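Thioredoxin reductase (Streptomyces clavuligerus, PDB 4NTD) catalyses, as an FAD-dependent dithiol oxidase of the thioredoxin reductase family named HlmI, formation of the disulfide bond of the sulfur natural product holomycin. Local coordinates at the glutathione and flavin-adenine dinucleotide site. Coordinates in Å, arbitrary orientation; residue numbers count along the deposited sequence, not the author numbering. Chains: chain A/B, Thioredoxin reductase.

The glutathione and flavin-adenine dinucleotide site. Residues chain A 37, 39, 60-61, 63, 65-66, 73, 105-106, 139-140, 161-163, 165-166, 297, 301, 304-305, 308; chain B 317, 321. With GSH (glutathione), chain C; FAD (flavin-adenine dinucleotide), chain D.
A:Arg65 runs its side chain, extended from CG to NE (CG anti to the backbone N, chi1 175°), past the dimethyl edge of the flavin, so that one long cationic residue serves both ligands. Its backbone N donates to the FAD phosphate oxygen O2A, while A:Arg65 NH1 makes a salt bridge of 3.1 Å with glutathione O32 of the glycine carboxylate. A:Arg65 NH1 also donates at 2.9 Å to A:Asn297 OD1, from above the amide plane; both acceptors lie near the guanidinium plane, which should fix its rotation.

The partly occupied glutathione is bound as a mixed disulfide: glutathione SG2 is 2.0 Å from A:Cys162 SG, the outer sulfur of the CxxC redox motif. A:Cys162 SG is also modelled 2.5 Å from A:Cys165 SG, long for a disulfide, so the model may blend two states. A:Cys165 points its sulfur (SG anti to the carbonyl carbon, chi1 -54°) onto the flavin face near C4X, as befits the cysteine that exchanges electrons with FAD. On that same side, the A:His166 ring stands edge-to-face to the FAD benzenoid ring at 88°. A:Asn66 CB, a slim methylene, covers the opposite face in CH-pi contact.

From chain B, B:His321 NE2 donates at 2.9 Å, close to its ring plane, to glutathione OE1, the gamma-glutamyl carbonyl. B:Phe317, a flat apolar wall, turns its ring edge to glutathione CA1, the gamma-glutamyl alpha carbon.

Backbone groups read the flavin pyrimidine: A:Gln73 N and O pair with O4 and N3, and A:Val305 N, starting helix 305-338, donates to FAD O2 at 2.9 Å, where the helix dipole may favour negative charge on the reduced ring. In the Rossmann glycine loop (GxGxxG), A:Gly37 and A:Gly39, lacking side chains, let the backbone pass close to ribose and phosphate oxygens. A:Val106 pairs with adenine through its backbone, and A:Thr139 CG2 covers the imidazole ring. A:Ser61 OG and A:Ala63 N both grip FAD O2B. Ending strand 56-60, A:Asp60 offers a carboxylate, suited to accept from a hydroxyl: the syn lone pair of A:Asp60 OD1 takes FAD O3B at 2.7 Å.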
loop_
_atom_site.group_PDB
_atom_site.type_symbol
_atom_site.label_atom_id
_atom_site.label_comp_id
_atom_site.label_asym_id
_atom_site.label_seq_id
_atom_site.Cartn_x
_atom_site.Cartn_y
_atom_site.Cartn_z
ATOM N N GLY A 37 -13.497 11.375 2.024
ATOM C CA GLY A 37 -12.099 11.787 1.949
ATOM C C GLY A 37 -11.495 11.369 0.622
ATOM O O GLY A 37 -11.605 10.206 0.227
ATOM N N GLY A 39 -8.062 12.018 -0.363
ATOM C CA GLY A 39 -6.612 11.944 -0.432
ATOM C C GLY A 39 -6.258 10.718 -1.254
ATOM O O GLY A 39 -7.122 10.139 -1.917
ATOM N N ASP A 60 -15.400 15.107 -0.200
ATOM C CA ASP A 60 -14.098 15.529 0.321
ATOM C C ASP A 60 -14.090 17.011 0.684
ATOM O O ASP A 60 -14.543 17.848 -0.094
ATOM C CB ASP A 60 -12.998 15.247 -0.702
ATOM C CG ASP A 60 -11.638 15.723 -0.234
ATOM O OD1 ASP A 60 -11.003 15.015 0.575
ATOM O OD2 ASP A 60 -11.209 16.809 -0.671
ATOM N N SER A 61 -13.547 17.327 1.858
ATOM C CA SER A 61 -13.579 18.693 2.388
ATOM C C SER A 61 -12.394 19.575 1.961
ATOM O O SER A 61 -12.329 20.744 2.346
ATOM C CB SER A 61 -13.695 18.659 3.917
ATOM O OG SER A 61 -12.606 17.979 4.508
ATOM N N ALA A 63 -8.886 19.346 2.377
ATOM C CA ALA A 63 -7.801 19.630 3.320
ATOM C C ALA A 63 -6.802 18.471 3.425
ATOM O O ALA A 63 -6.722 17.812 4.462
ATOM C CB ALA A 63 -8.383 19.959 4.689
ATOM N N ARG A 65 -3.573 16.469 4.264
ATOM C CA ARG A 65 -2.669 16.648 5.397
ATOM C C ARG A 65 -1.331 17.277 4.991
ATOM O O ARG A 65 -0.784 18.101 5.726
ATOM C CB ARG A 65 -2.439 15.310 6.104
ATOM C CG ARG A 65 -1.419 15.372 7.223
ATOM C CD ARG A 65 -1.285 14.044 7.938
ATOM N NE ARG A 65 -0.269 14.124 8.984
ATOM C CZ ARG A 65 0.547 13.136 9.347
ATOM N NH1 ARG A 65 0.502 11.948 8.747
ATOM N NH2 ARG A 65 1.428 13.342 10.319
ATOM N N ASN A 66 -0.816 16.901 3.821
ATOM C CA ASN A 66 0.494 17.389 3.370
ATOM C C ASN A 66 0.445 18.617 2.450
ATOM O O ASN A 66 1.440 18.951 1.804
ATOM C CB ASN A 66 1.301 16.257 2.718
ATOM C CG ASN A 66 0.637 15.690 1.477
ATOM O OD1 ASN A 66 -0.588 15.591 1.405
ATOM N ND2 ASN A 66 1.447 15.292 0.501
ATOM N N GLN A 73 7.549 13.322 -1.505
ATOM C CA GLN A 73 8.670 12.449 -1.819
ATOM C C GLN A 73 8.356 11.009 -1.418
ATOM O O GLN A 73 7.569 10.767 -0.499
ATOM C CB GLN A 73 9.923 12.906 -1.066
ATOM C CG GLN A 73 10.251 14.391 -1.170
ATOM C CD GLN A 73 10.744 14.817 -2.543
ATOM O OE1 GLN A 73 11.183 13.997 -3.357
ATOM N NE2 GLN A 73 10.684 16.114 -2.804
ATOM N N GLU A 105 -18.425 18.405 3.534
ATOM C CA GLU A 105 -18.041 17.726 4.766
ATOM C C GLU A 105 -19.155 16.800 5.230
ATOM O O GLU A 105 -20.285 17.239 5.445
ATOM C CB GLU A 105 -17.725 18.749 5.865
ATOM C CG GLU A 105 -17.245 18.116 7.167
ATOM C CD GLU A 105 -16.901 19.124 8.251
ATOM O OE1 GLU A 105 -16.764 20.328 7.953
ATOM O OE2 GLU A 105 -16.759 18.702 9.418
ATOM N N VAL A 106 -18.833 15.518 5.381
ATOM C CA VAL A 106 -19.764 14.555 5.956
ATOM C C VAL A 106 -19.758 14.740 7.468
ATOM O O VAL A 106 -18.694 14.731 8.087
ATOM C CB VAL A 106 -19.363 13.103 5.622
ATOM C CG1 VAL A 106 -20.299 12.113 6.309
ATOM C CG2 VAL A 106 -19.360 12.884 4.114
ATOM N N THR A 139 -10.458 9.683 5.916
ATOM C CA THR A 139 -10.524 11.076 6.365
ATOM C C THR A 139 -9.224 11.626 6.967
ATOM O O THR A 139 -9.180 12.778 7.407
ATOM C CB THR A 139 -11.642 11.212 7.410
ATOM O OG1 THR A 139 -11.528 10.139 8.353
ATOM C CG2 THR A 139 -13.006 11.145 6.743
ATOM N N GLY A 140 -8.176 10.807 6.999
ATOM C CA GLY A 140 -6.864 11.253 7.454
ATOM C C GLY A 140 -6.754 11.499 8.948
ATOM O O GLY A 140 -7.578 11.024 9.734
ATOM N N HIS A 161 7.800 17.413 10.654
ATOM C CA HIS A 161 7.682 16.217 11.487
ATOM C C HIS A 161 8.398 15.006 10.887
ATOM O O HIS A 161 9.263 14.415 11.530
ATOM C CB HIS A 161 6.209 15.884 11.756
ATOM C CG HIS A 161 5.987 14.482 12.231
ATOM N ND1 HIS A 161 5.151 13.602 11.580
ATOM C CD2 HIS A 161 6.511 13.800 13.278
ATOM C CE1 HIS A 161 5.159 12.443 12.212
ATOM N NE2 HIS A 161 5.981 12.533 13.242
ATOM N N CYS A 162 8.050 14.664 9.652
ATOM C CA CYS A 162 8.324 13.338 9.092
ATOM C C CYS A 162 9.750 13.251 8.458
ATOM O O CYS A 162 10.009 13.873 7.431
ATOM C CB CYS A 162 7.083 12.967 8.198
ATOM S SG CYS A 162 7.406 11.540 7.142
ATOM N N PRO A 163 10.674 12.480 9.091
ATOM C CA PRO A 163 12.018 12.336 8.516
ATOM C C PRO A 163 12.082 11.602 7.173
ATOM O O PRO A 163 12.995 11.851 6.389
ATOM C CB PRO A 163 12.780 11.541 9.591
ATOM C CG PRO A 163 12.030 11.792 10.849
ATOM C CD PRO A 163 10.601 11.826 10.414
ATOM N N CYS A 165 9.760 11.909 4.831
ATOM C CA CYS A 165 9.273 12.911 3.890
ATOM C C CYS A 165 10.306 13.999 3.602
ATOM O O CYS A 165 10.429 14.447 2.464
ATOM C CB CYS A 165 8.002 13.566 4.435
ATOM S SG CYS A 165 6.694 12.407 4.896
ATOM N N HIS A 166 11.044 14.409 4.635
ATOM C CA HIS A 166 11.873 15.619 4.578
ATOM C C HIS A 166 13.361 15.435 4.855
ATOM O O HIS A 166 14.155 16.322 4.538
ATOM C CB HIS A 166 11.346 16.632 5.588
ATOM C CG HIS A 166 9.886 16.912 5.447
ATOM N ND1 HIS A 166 8.971 16.635 6.440
ATOM C CD2 HIS A 166 9.182 17.432 4.419
ATOM C CE1 HIS A 166 7.766 16.984 6.027
ATOM N NE2 HIS A 166 7.867 17.471 4.806
ATOM N N ASN A 297 -4.346 7.407 6.902
ATOM C CA ASN A 297 -3.979 7.986 8.199
ATOM C C ASN A 297 -5.073 7.913 9.270
ATOM O O ASN A 297 -4.763 8.024 10.456
ATOM C CB ASN A 297 -3.555 9.460 8.044
ATOM C CG ASN A 297 -2.067 9.654 7.753
ATOM O OD1 ASN A 297 -1.673 10.739 7.326
ATOM N ND2 ASN A 297 -1.235 8.643 8.010
ATOM N N PRO A 301 -1.082 5.895 11.600
ATOM C CA PRO A 301 -0.289 7.130 11.618
ATOM C C PRO A 301 1.054 7.060 10.877
ATOM O O PRO A 301 1.693 8.096 10.681
ATOM C CB PRO A 301 -0.052 7.369 13.112
ATOM C CG PRO A 301 -0.082 6.009 13.715
ATOM C CD PRO A 301 -1.083 5.225 12.914
ATOM N N LEU A 304 2.496 6.546 4.793
ATOM C CA LEU A 304 2.904 7.554 3.819
ATOM C C LEU A 304 1.934 7.514 2.630
ATOM O O LEU A 304 1.047 6.659 2.579
ATOM C CB LEU A 304 4.359 7.321 3.394
ATOM C CG LEU A 304 5.381 7.522 4.525
ATOM C CD1 LEU A 304 6.703 6.827 4.235
ATOM C CD2 LEU A 304 5.605 9.003 4.796
ATOM N N VAL A 305 2.082 8.435 1.684
ATOM C CA VAL A 305 1.059 8.620 0.648
ATOM C C VAL A 305 0.853 7.346 -0.179
ATOM O O VAL A 305 -0.285 6.921 -0.399
ATOM C CB VAL A 305 1.367 9.827 -0.272
ATOM C CG1 VAL A 305 0.343 9.936 -1.394
ATOM C CG2 VAL A 305 1.366 11.121 0.531
ATOM N N SER A 308 -1.031 4.741 1.735
ATOM C CA SER A 308 -2.450 5.073 1.794
ATOM C C SER A 308 -3.151 4.684 0.488
ATOM O O SER A 308 -4.223 4.084 0.513
ATOM C CB SER A 308 -2.638 6.556 2.113
ATOM O OG SER A 308 -2.070 6.855 3.380
ATOM N N PHE B 317 9.939 1.876 6.170
ATOM C CA PHE B 317 9.649 2.648 7.386
ATOM C C PHE B 317 10.054 1.837 8.623
ATOM O O PHE B 317 10.848 2.297 9.447
ATOM C CB PHE B 317 8.145 2.977 7.412
ATOM C CG PHE B 317 7.736 4.020 8.424
ATOM C CD1 PHE B 317 7.214 5.236 8.001
ATOM C CD2 PHE B 317 7.812 3.771 9.790
ATOM C CE1 PHE B 317 6.809 6.191 8.915
ATOM C CE2 PHE B 317 7.412 4.728 10.708
ATOM C CZ PHE B 317 6.905 5.937 10.269
ATOM N N HIS B 321 13.554 2.197 11.039
ATOM C CA HIS B 321 13.299 2.435 12.462
ATOM C C HIS B 321 14.053 1.455 13.344
ATOM O O HIS B 321 14.665 1.846 14.339
ATOM C CB HIS B 321 11.804 2.350 12.769
ATOM C CG HIS B 321 11.139 3.682 12.828
ATOM N ND1 HIS B 321 10.513 4.147 13.963
ATOM C CD2 HIS B 321 11.039 4.668 11.907
ATOM C CE1 HIS B 321 10.039 5.355 13.729
ATOM N NE2 HIS B 321 10.341 5.694 12.487
HETATM N N1 GSH C . 5.685 6.533 13.710
HETATM C CA1 GSH C . 7.065 6.524 14.202
HETATM C C1 GSH C . 7.107 5.633 15.460
HETATM O O11 GSH C . 6.761 6.176 16.538
HETATM O O12 GSH C . 7.483 4.442 15.324
HETATM C CB1 GSH C . 7.514 7.896 14.643
HETATM C CG1 GSH C . 8.749 8.378 13.882
HETATM C CD1 GSH C . 8.358 8.649 12.432
HETATM O OE1 GSH C . 8.641 7.860 11.532
HETATM N N2 GSH C . 7.808 9.851 12.247
HETATM C CA2 GSH C . 7.331 10.322 10.942
HETATM C C2 GSH C . 5.973 9.790 10.758
HETATM O O2 GSH C . 5.297 9.288 11.657
HETATM C CB2 GSH C . 7.925 9.571 9.749
HETATM S SG2 GSH C . 8.659 10.472 8.326
HETATM N N3 GSH C . 5.703 9.804 9.466
HETATM C CA3 GSH C . 4.565 9.157 8.970
HETATM C C3 GSH C . 3.503 10.050 8.273
HETATM O O31 GSH C . 3.811 11.336 7.930
HETATM O O32 GSH C . 2.345 9.553 7.957
HETATM P PA FAD D . -5.242 12.813 3.460
HETATM O O1A FAD D . -4.283 12.893 2.302
HETATM O O2A FAD D . -5.032 13.739 4.628
HETATM O O5B FAD D . -6.722 13.049 2.891
HETATM C C5B FAD D . -7.844 13.019 3.765
HETATM C C4B FAD D . -8.965 13.813 3.118
HETATM O O4B FAD D . -10.174 13.601 3.842
HETATM C C3B FAD D . -8.700 15.317 3.130
HETATM O O3B FAD D . -8.718 15.843 1.797
HETATM C C2B FAD D . -9.816 15.900 3.982
HETATM O O2B FAD D . -10.277 17.162 3.489
HETATM C C1B FAD D . -10.893 14.833 3.889
HETATM N N9A FAD D . -11.866 14.775 5.002
HETATM C C8A FAD D . -11.589 14.642 6.312
HETATM N N7A FAD D . -12.734 14.594 7.036
HETATM C C5A FAD D . -13.763 14.691 6.177
HETATM C C6A FAD D . -15.238 14.702 6.272
HETATM N N6A FAD D . -15.844 14.607 7.476
HETATM N N1A FAD D . -15.947 14.818 5.124
HETATM C C2A FAD D . -15.350 14.917 3.917
HETATM N N3A FAD D . -14.011 14.908 3.762
HETATM C C4A FAD D . -13.186 14.799 4.834
HETATM N N1 FAD D . 3.892 11.569 2.775
HETATM C C2 FAD D . 4.659 11.168 1.735
HETATM O O2 FAD D . 4.500 10.008 1.304
HETATM N N3 FAD D . 5.577 11.968 1.161
HETATM C C4 FAD D . 5.787 13.228 1.581
HETATM O O4 FAD D . 6.649 13.945 1.032
HETATM C C4X FAD D . 4.980 13.750 2.709
HETATM N N5 FAD D . 5.121 15.006 3.202
HETATM C C5X FAD D . 4.363 15.427 4.249
HETATM C C6 FAD D . 4.528 16.721 4.735
HETATM C C7 FAD D . 3.768 17.187 5.804
HETATM C C7M FAD D . 3.965 18.593 6.315
HETATM C C8 FAD D . 2.764 16.294 6.436
HETATM C C8M FAD D . 1.936 16.774 7.600
HETATM C C9 FAD D . 2.592 15.000 5.957
HETATM C C9A FAD D . 3.355 14.526 4.886
HETATM N N10 FAD D . 3.197 13.211 4.376
HETATM C C10 FAD D . 3.998 12.812 3.292
HETATM C "C1'" FAD D . 2.228 12.249 4.916
HETATM C "C2'" FAD D . 0.911 12.392 4.152
HETATM O "O2'" FAD D . 0.259 13.602 4.564
HETATM C "C3'" FAD D . -0.021 11.207 4.397
HETATM O "O3'" FAD D . 0.657 9.992 4.055
HETATM C "C4'" FAD D . -1.313 11.278 3.582
HETATM O "O4'" FAD D . -1.926 12.568 3.689
HETATM C "C5'" FAD D . -2.325 10.238 4.045
HETATM O "O5'" FAD D . -3.325 10.092 3.039
HETATM P P FAD D . -4.873 9.899 3.418
HETATM O O1P FAD D . -4.979 8.925 4.559
HETATM O O2P FAD D . -5.616 9.652 2.129
HETATM O O3P FAD D . -5.322 11.316 4.068
HETATM O O HOH W 1 -7.296 8.349 5.983
HETATM O O HOH W 2 -4.001 12.440 6.991
HETATM O O HOH W 3 -6.240 15.626 6.108
#